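Local coordinates for cystathionine gamma-lyase (Saccharomyces cerevisiae, PDB 1N8P), which belongs to the Cys/Met metabolism family of pyridoxal-5'-phosphate-dependent enzymes and binds pyridoxal-5'-phosphate as part of a four-chain assembly, at residues A70-F76 / L213-N219; S325-F329 / D379-I384. All coordinates share one frame. Numbering follows the deposited sequence.

How the contacts relate
Contact 1 joins an outermost strand of the seven-stranded mixed sheet, 72-76, to its neighbour 214-218, in a part of the chain that helps line the pyridoxal-5'-phosphate pocket. Contact 2 holds the loop between helix 316-325 and strand 330-331, which leads into the five-stranded sheet, against helix 377-392. Their centres are 36 Å apart, on opposite sides of the chain's centre, and their nearest atoms are about 22 Å apart. Pyridoxal-5'-phosphate lies beside contact 1, about 5 Å from Gly214, whereas contact 2 borders a second subunit. One is an antiparallel strand pair with side-chain packing on its faces, the other loop-to-helix packing with a buried aspartate taking the loop's amides.

Contact 1: residues A70-F76 / L213-N219; sequences AQYGLAF and LGVLATN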
ATOM      1  N   ALA A  70      28.475   9.364   2.678  1.00 38.97           N
ATOM      2  CA  ALA A  70      29.080   8.472   1.713  1.00 40.10           C
ATOM      3  C   ALA A  70      28.711   8.752   0.265  1.00 42.63           C
ATOM      4  O   ALA A  70      27.680   9.342  -0.047  1.00 38.98           O
ATOM      5  CB  ALA A  70      28.720   7.027   2.064  1.00 44.66           C
ATOM      6  N   GLN A  71      29.568   8.295  -0.626  1.00 44.79           N
ATOM      7  CA  GLN A  71      29.336   8.497  -2.035  1.00 55.65           C
ATOM      8  C   GLN A  71      28.285   7.540  -2.598  1.00 54.35           C
ATOM      9  O   GLN A  71      27.487   7.923  -3.453  1.00 56.75           O
ATOM     10  CB  GLN A  71      30.661   8.336  -2.792  1.00 61.89           C
ATOM     11  CG  GLN A  71      31.622   9.514  -2.634  1.00 61.99           C
ATOM     12  CD  GLN A  71      31.126  10.743  -3.341  1.00 65.72           C
ATOM     13  OE1 GLN A  71      30.943  10.734  -4.561  1.00 65.35           O
ATOM     14  NE2 GLN A  71      30.890  11.811  -2.581  1.00 66.87           N
ATOM     15  N   TYR A  72      28.274   6.307  -2.098  1.00 55.60           N
ATOM     16  CA  TYR A  72      27.350   5.298  -2.599  1.00 52.30           C
ATOM     17  C   TYR A  72      26.431   4.580  -1.593  1.00 48.93           C
ATOM     18  O   TYR A  72      26.758   4.436  -0.418  1.00 45.22           O
ATOM     19  CB  TYR A  72      28.155   4.257  -3.394  1.00 50.74           C
ATOM     20  CG  TYR A  72      29.092   4.893  -4.407  1.00 62.15           C
ATOM     21  CD1 TYR A  72      30.405   5.244  -4.056  1.00 63.69           C
ATOM     22  CD2 TYR A  72      28.659   5.185  -5.710  1.00 62.75           C
ATOM     23  CE1 TYR A  72      31.261   5.868  -4.974  1.00 61.31           C
ATOM     24  CE2 TYR A  72      29.506   5.807  -6.635  1.00 60.35           C
ATOM     25  CZ  TYR A  72      30.801   6.145  -6.259  1.00 64.02           C
ATOM     26  OH  TYR A  72      31.628   6.765  -7.166  1.00 69.31           O
ATOM     27  N   GLY A  73      25.280   4.127  -2.095  1.00 48.94           N
ATOM     28  CA  GLY A  73      24.310   3.388  -1.301  1.00 45.31           C
ATOM     29  C   GLY A  73      23.666   2.275  -2.119  1.00 44.82           C
ATOM     30  O   GLY A  73      23.611   2.339  -3.349  1.00 46.02           O
ATOM     31  N   LEU A  74      23.186   1.237  -1.441  1.00 45.13           N
ATOM     32  CA  LEU A  74      22.541   0.093  -2.109  1.00 44.45           C
ATOM     33  C   LEU A  74      21.577  -0.609  -1.147  1.00 42.92           C
ATOM     34  O   LEU A  74      21.973  -1.040  -0.074  1.00 42.83           O
ATOM     35  CB  LEU A  74      23.587  -0.931  -2.593  1.00 41.43           C
ATOM     36  CG  LEU A  74      24.565  -0.560  -3.708  1.00 38.33           C
ATOM     37  CD1 LEU A  74      25.496  -1.725  -3.894  1.00 43.14           C
ATOM     38  CD2 LEU A  74      23.834  -0.254  -5.014  1.00 34.29           C
ATOM     39  N   ALA A  75      20.311  -0.726  -1.516  1.00 40.47           N
ATOM     40  CA  ALA A  75      19.380  -1.379  -0.619  1.00 34.92           C
ATOM     41  C   ALA A  75      19.206  -2.797  -1.066  1.00 35.98           C
ATOM     42  O   ALA A  75      19.494  -3.124  -2.205  1.00 35.68           O
ATOM     43  CB  ALA A  75      18.071  -0.672  -0.626  1.00 37.64           C
ATOM     44  N   PHE A  76      18.773  -3.644  -0.141  1.00 36.55           N
ATOM     45  CA  PHE A  76      18.526  -5.061  -0.410  1.00 36.49           C
ATOM     46  C   PHE A  76      17.323  -5.551   0.420  1.00 35.17           C
ATOM     47  O   PHE A  76      16.820  -4.829   1.292  1.00 31.30           O
ATOM     48  CB  PHE A  76      19.761  -5.907  -0.076  1.00 39.68           C
ATOM     49  CG  PHE A  76      20.998  -5.534  -0.863  1.00 44.97           C
ATOM     50  CD1 PHE A  76      21.895  -4.583  -0.370  1.00 39.60           C
ATOM     51  CD2 PHE A  76      21.274  -6.145  -2.091  1.00 42.35           C
ATOM     52  CE1 PHE A  76      23.050  -4.247  -1.089  1.00 39.48           C
ATOM     53  CE2 PHE A  76      22.433  -5.817  -2.818  1.00 40.74           C
ATOM     54  CZ  PHE A  76      23.320  -4.868  -2.318  1.00 35.59           C
ATOM     55  N   LEU A 213      14.297  -4.253   5.292  1.00 32.04           N
ATOM     56  CA  LEU A 213      15.126  -3.775   4.213  1.00 29.21           C
ATOM     57  C   LEU A 213      16.514  -3.521   4.796  1.00 30.92           C
ATOM     58  O   LEU A 213      16.639  -3.141   5.964  1.00 34.96           O
ATOM     59  CB  LEU A 213      14.508  -2.489   3.667  1.00 25.76           C
ATOM     60  CG  LEU A 213      15.204  -1.694   2.576  1.00 19.17           C
ATOM     61  CD1 LEU A 213      14.189  -1.009   1.751  1.00 18.14           C
ATOM     62  CD2 LEU A 213      16.141  -0.682   3.189  1.00 22.99           C
ATOM     63  N   GLY A 214      17.551  -3.769   4.000  1.00 31.15           N
ATOM     64  CA  GLY A 214      18.914  -3.509   4.436  1.00 22.35           C
ATOM     65  C   GLY A 214      19.613  -2.586   3.447  1.00 26.84           C
ATOM     66  O   GLY A 214      19.284  -2.548   2.256  1.00 32.36           O
ATOM     67  N   VAL A 215      20.554  -1.795   3.918  1.00 26.99           N
ATOM     68  CA  VAL A 215      21.306  -0.936   2.999  1.00 35.86           C
ATOM     69  C   VAL A 215      22.756  -0.759   3.416  1.00 35.88           C
ATOM     70  O   VAL A 215      23.078  -0.803   4.607  1.00 32.06           O
ATOM     71  CB  VAL A 215      20.697   0.470   2.857  1.00 34.41           C
ATOM     72  CG1 VAL A 215      19.364   0.359   2.197  1.00 44.13           C
ATOM     73  CG2 VAL A 215      20.591   1.152   4.221  1.00 34.23           C
ATOM     74  N   LEU A 216      23.626  -0.565   2.428  1.00 36.55           N
ATOM     75  CA  LEU A 216      25.034  -0.344   2.701  1.00 30.17           C
ATOM     76  C   LEU A 216      25.404   0.943   1.996  1.00 34.35           C
ATOM     77  O   LEU A 216      24.646   1.470   1.153  1.00 30.14           O
ATOM     78  CB  LEU A 216      25.872  -1.542   2.204  1.00 22.99           C
ATOM     79  CG  LEU A 216      26.564  -1.788   0.841  1.00 33.42           C
ATOM     80  CD1 LEU A 216      26.309  -3.241   0.366  1.00 25.08           C
ATOM     81  CD2 LEU A 216      26.084  -0.822  -0.209  1.00 30.58           C
ATOM     82  N   ALA A 217      26.552   1.477   2.387  1.00 38.63           N
ATOM     83  CA  ALA A 217      27.101   2.679   1.774  1.00 34.73           C
ATOM     84  C   ALA A 217      28.630   2.542   1.761  1.00 39.82           C
ATOM     85  O   ALA A 217      29.229   1.919   2.662  1.00 34.66           O
ATOM     86  CB  ALA A 217      26.684   3.909   2.547  1.00 28.79           C
ATOM     87  N   THR A 218      29.244   3.082   0.709  1.00 41.93           N
ATOM     88  CA  THR A 218      30.698   3.091   0.548  1.00 41.54           C
ATOM     89  C   THR A 218      31.102   4.210  -0.399  1.00 49.66           C
ATOM     90  O   THR A 218      30.331   4.643  -1.259  1.00 49.44           O
ATOM     91  CB  THR A 218      31.263   1.808  -0.036  1.00 31.86           C
ATOM     92  OG1 THR A 218      30.726   1.618  -1.340  1.00 37.97           O
ATOM     93  CG2 THR A 218      30.902   0.624   0.814  1.00 44.63           C
ATOM     94  N   ASN A 219      32.338   4.663  -0.217  1.00 57.03           N
ATOM     95  CA  ASN A 219      32.937   5.731  -0.998  1.00 47.25           C
ATOM     96  C   ASN A 219      33.770   5.109  -2.096  1.00 48.98           C
ATOM     97  O   ASN A 219      34.119   5.763  -3.066  1.00 55.35           O
ATOM     98  CB  ASN A 219      33.811   6.562  -0.075  1.00 38.57           C
ATOM     99  CG  ASN A 219      33.004   7.449   0.822  1.00 32.78           C
ATOM    100  OD1 ASN A 219      33.395   7.750   1.939  1.00 35.02           O
ATOM    101  ND2 ASN A 219      31.869   7.895   0.323  1.00 37.85           N
TER
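Leu216 lies over the space between Leu74 and Phe76, its CD2 3.5 Å from Leu74 CB and its CD1 3.7 Å from Phe76 CE1. These three side chains share one face of an antiparallel strand pair with Tyr72 and Thr218; helices 79-88 and 221-234 pack on that face, and Tyr72 stacks on Tyr224. Ala75, Val215 and Ala217 occupy the other face, where Ala75 CB meets Val215 CG1 at 3.3 Å. The axes of the two strand segments approach to 4.5 Å at 162°, nearly antiparallel, with Tyr72-Thr218, Leu74-Leu216 and Phe76-Gly214 as hydrogen-bonded pairs. Leu74 N to Leu216 O and Leu216 N to Leu74 O are both 3.0 Å; Phe76 N to Gly214 O is 2.7 Å. At the non-hydrogen-bonded pairs, CA-H...O contacts fill in, such as Gly73 CA to Leu216 O at 3.1 Å. The other edge of strand 214-218 pairs antiparallel with strand 196-200, Ala217 backbone-bonded to Val197, so 72-76 is an antiparallel edge strand of the PLP-dependent transferase fold's large sheet. The three pairs thus satisfy each other's backbone, Ala75 N bonds Glu61 OE2, and leucines and aromatic rings pack under the helices, with the Gly214 end near pyridoxal-5'-phosphate.

Contact 2: residues S325-F329 / D379-I384; sequences STRLF and DLLEDI
Phe329 and Leu328 form the apolar centre, set against one side of helix 377-392. The Phe329 ring (chi1 m, chi2 70°) brings CE1 to 3.5 Å from both Leu380 CD2 (m, t) and Ile384 CD1 (m, m), one helical turn apart. Leu328 (m, t) points toward the helix, its CB 3.9 Å from Leu380 CD2. The loop leaves helix 316-325 at Thr326 (-70/136), turns through Arg327 (-95/-49) and Leu328 (-82/-39), and extends at Phe329 (-79/149) into strand 330-331 of the five-stranded sheet, a helix-to-strand turn held on the C-terminal helix. Thr326 CA lies 6.6 Å from Asp383 CA, as does Leu328 CA from Leu380 CA. Asp383, chi1 t, reaches into this turn: OD2 accepts Leu328 N at 3.1 Å, and OD1 takes a weak hydrogen bond from Arg327 N at 3.4 Å. At the outer edge, Arg327 salt-bridges Asp6 and Asp379 hydrogen-bonds Thr10, both of the second subunit. One firm and one weak amide bond to a buried carboxylate, plus apolar packing, thus join loop to helix.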
ATOM      1  N   SER A 325       6.526  -7.831  33.651  1.00 60.99           N
ATOM      2  CA  SER A 325       5.899  -6.911  34.572  1.00 58.17           C
ATOM      3  C   SER A 325       5.769  -5.528  33.958  1.00 54.50           C
ATOM      4  O   SER A 325       4.984  -4.717  34.428  1.00 57.83           O
ATOM      5  CB  SER A 325       6.738  -6.845  35.855  1.00 60.08           C
ATOM      6  OG  SER A 325       7.054  -8.152  36.322  1.00 54.46           O
ATOM      7  N   THR A 326       6.536  -5.270  32.902  1.00 55.74           N
ATOM      8  CA  THR A 326       6.543  -3.970  32.209  1.00 53.85           C
ATOM      9  C   THR A 326       5.268  -3.676  31.436  1.00 55.83           C
ATOM     10  O   THR A 326       4.756  -4.518  30.699  1.00 58.44           O
ATOM     11  CB  THR A 326       7.664  -3.866  31.190  1.00 49.48           C
ATOM     12  OG1 THR A 326       7.638  -5.039  30.371  1.00 53.39           O
ATOM     13  CG2 THR A 326       9.015  -3.705  31.868  1.00 42.84           C
ATOM     14  N   ARG A 327       4.786  -2.449  31.579  1.00 53.31           N
ATOM     15  CA  ARG A 327       3.568  -2.038  30.923  1.00 48.28           C
ATOM     16  C   ARG A 327       3.845  -1.347  29.600  1.00 50.70           C
ATOM     17  O   ARG A 327       3.240  -1.678  28.569  1.00 47.77           O
ATOM     18  CB  ARG A 327       2.798  -1.097  31.834  1.00 44.63           C
ATOM     19  CG  ARG A 327       1.554  -0.543  31.205  1.00 42.59           C
ATOM     20  CD  ARG A 327       0.805   0.308  32.177  1.00 37.55           C
ATOM     21  NE  ARG A 327       1.490   1.552  32.489  1.00 35.28           N
ATOM     22  CZ  ARG A 327       1.322   2.667  31.793  1.00 31.23           C
ATOM     23  NH1 ARG A 327       0.506   2.656  30.761  1.00 29.93           N
ATOM     24  NH2 ARG A 327       1.916   3.794  32.149  1.00 16.90           N
ATOM     25  N   LEU A 328       4.769  -0.394  29.640  1.00 47.19           N
ATOM     26  CA  LEU A 328       5.129   0.379  28.462  1.00 44.38           C
ATOM     27  C   LEU A 328       6.123  -0.311  27.522  1.00 43.67           C
ATOM     28  O   LEU A 328       5.993  -0.192  26.306  1.00 45.66           O
ATOM     29  CB  LEU A 328       5.652   1.748  28.904  1.00 44.56           C
ATOM     30  CG  LEU A 328       4.618   2.615  29.632  1.00 39.29           C
ATOM     31  CD1 LEU A 328       5.172   4.007  29.856  1.00 32.15           C
ATOM     32  CD2 LEU A 328       3.337   2.670  28.796  1.00 36.15           C
ATOM     33  N   PHE A 329       7.120  -1.016  28.057  1.00 42.22           N
ATOM     34  CA  PHE A 329       8.064  -1.724  27.185  1.00 38.46           C
ATOM     35  C   PHE A 329       7.367  -2.985  26.750  1.00 33.95           C
ATOM     36  O   PHE A 329       6.569  -3.529  27.486  1.00 46.94           O
ATOM     37  CB  PHE A 329       9.370  -2.062  27.914  1.00 33.42           C
ATOM     38  CG  PHE A 329      10.230  -0.869  28.167  1.00 24.95           C
ATOM     39  CD1 PHE A 329       9.853   0.082  29.083  1.00 19.81           C
ATOM     40  CD2 PHE A 329      11.393  -0.673  27.445  1.00 25.99           C
ATOM     41  CE1 PHE A 329      10.620   1.217  29.283  1.00 24.34           C
ATOM     42  CE2 PHE A 329      12.163   0.461  27.636  1.00 28.08           C
ATOM     43  CZ  PHE A 329      11.768   1.406  28.561  1.00 23.65           C
ATOM     44  N   ASP A 379       7.491   8.603  31.935  1.00 44.39           N
ATOM     45  CA  ASP A 379       6.560   7.484  31.896  1.00 38.10           C
ATOM     46  C   ASP A 379       7.338   6.160  31.767  1.00 40.01           C
ATOM     47  O   ASP A 379       6.942   5.122  32.306  1.00 37.69           O
ATOM     48  CB  ASP A 379       5.641   7.624  30.691  1.00 33.97           C
ATOM     49  CG  ASP A 379       4.768   8.831  30.759  1.00 29.43           C
ATOM     50  OD1 ASP A 379       5.005   9.710  31.590  1.00 30.55           O
ATOM     51  OD2 ASP A 379       3.840   8.900  29.953  1.00 29.59           O
ATOM     52  N   LEU A 380       8.440   6.201  31.024  1.00 39.95           N
ATOM     53  CA  LEU A 380       9.260   5.026  30.797  1.00 35.59           C
ATOM     54  C   LEU A 380      10.181   4.786  31.979  1.00 40.74           C
ATOM     55  O   LEU A 380      10.368   3.653  32.415  1.00 37.03           O
ATOM     56  CB  LEU A 380      10.066   5.205  29.529  1.00 27.74           C
ATOM     57  CG  LEU A 380       9.310   5.230  28.205  1.00 28.71           C
ATOM     58  CD1 LEU A 380      10.240   5.776  27.112  1.00 17.90           C
ATOM     59  CD2 LEU A 380       8.804   3.834  27.863  1.00 16.23           C
ATOM     60  N   LEU A 381      10.753   5.862  32.504  1.00 43.91           N
ATOM     61  CA  LEU A 381      11.623   5.744  33.654  1.00 43.38           C
ATOM     62  C   LEU A 381      10.748   5.180  34.766  1.00 49.59           C
ATOM     63  O   LEU A 381      11.054   4.143  35.338  1.00 52.85           O
ATOM     64  CB  LEU A 381      12.183   7.115  34.062  1.00 40.55           C
ATOM     65  CG  LEU A 381      13.391   7.070  35.006  1.00 39.86           C
ATOM     66  CD1 LEU A 381      14.479   6.165  34.436  1.00 39.39           C
ATOM     67  CD2 LEU A 381      13.926   8.454  35.198  1.00 45.82           C
ATOM     68  N   GLU A 382       9.635   5.848  35.051  1.00 53.62           N
ATOM     69  CA  GLU A 382       8.744   5.394  36.108  1.00 54.77           C
ATOM     70  C   GLU A 382       8.236   3.980  35.872  1.00 55.02           C
ATOM     71  O   GLU A 382       7.808   3.295  36.792  1.00 57.41           O
ATOM     72  CB  GLU A 382       7.563   6.345  36.251  1.00 57.89           C
ATOM     73  CG  GLU A 382       6.987   6.396  37.677  1.00 66.83           C
ATOM     74  CD  GLU A 382       7.960   6.958  38.730  1.00 65.97           C
ATOM     75  OE1 GLU A 382       7.598   6.958  39.929  1.00 61.40           O
ATOM     76  OE2 GLU A 382       9.076   7.409  38.367  1.00 67.60           O
ATOM     77  N   ASP A 383       8.294   3.526  34.635  1.00 56.27           N
ATOM     78  CA  ASP A 383       7.832   2.187  34.339  1.00 58.82           C
ATOM     79  C   ASP A 383       8.920   1.112  34.577  1.00 63.55           C
ATOM     80  O   ASP A 383       8.601  -0.049  34.841  1.00 64.48           O
ATOM     81  CB  ASP A 383       7.321   2.125  32.905  1.00 51.19           C
ATOM     82  CG  ASP A 383       6.774   0.768  32.556  1.00 51.80           C
ATOM     83  OD1 ASP A 383       5.914   0.278  33.314  1.00 55.44           O
ATOM     84  OD2 ASP A 383       7.195   0.187  31.535  1.00 47.58           O
ATOM     85  N   ILE A 384      10.194   1.496  34.468  1.00 61.59           N
ATOM     86  CA  ILE A 384      11.303   0.582  34.715  1.00 53.49           C
ATOM     87  C   ILE A 384      11.357   0.366  36.230  1.00 55.64           C
ATOM     88  O   ILE A 384      11.552  -0.747  36.698  1.00 53.16           O
ATOM     89  CB  ILE A 384      12.644   1.197  34.297  1.00 51.28           C
ATOM     90  CG1 ILE A 384      12.642   1.538  32.808  1.00 44.79           C
ATOM     91  CG2 ILE A 384      13.756   0.241  34.632  1.00 50.91           C
ATOM     92  CD1 ILE A 384      12.773   0.347  31.918  1.00 46.19           C
TER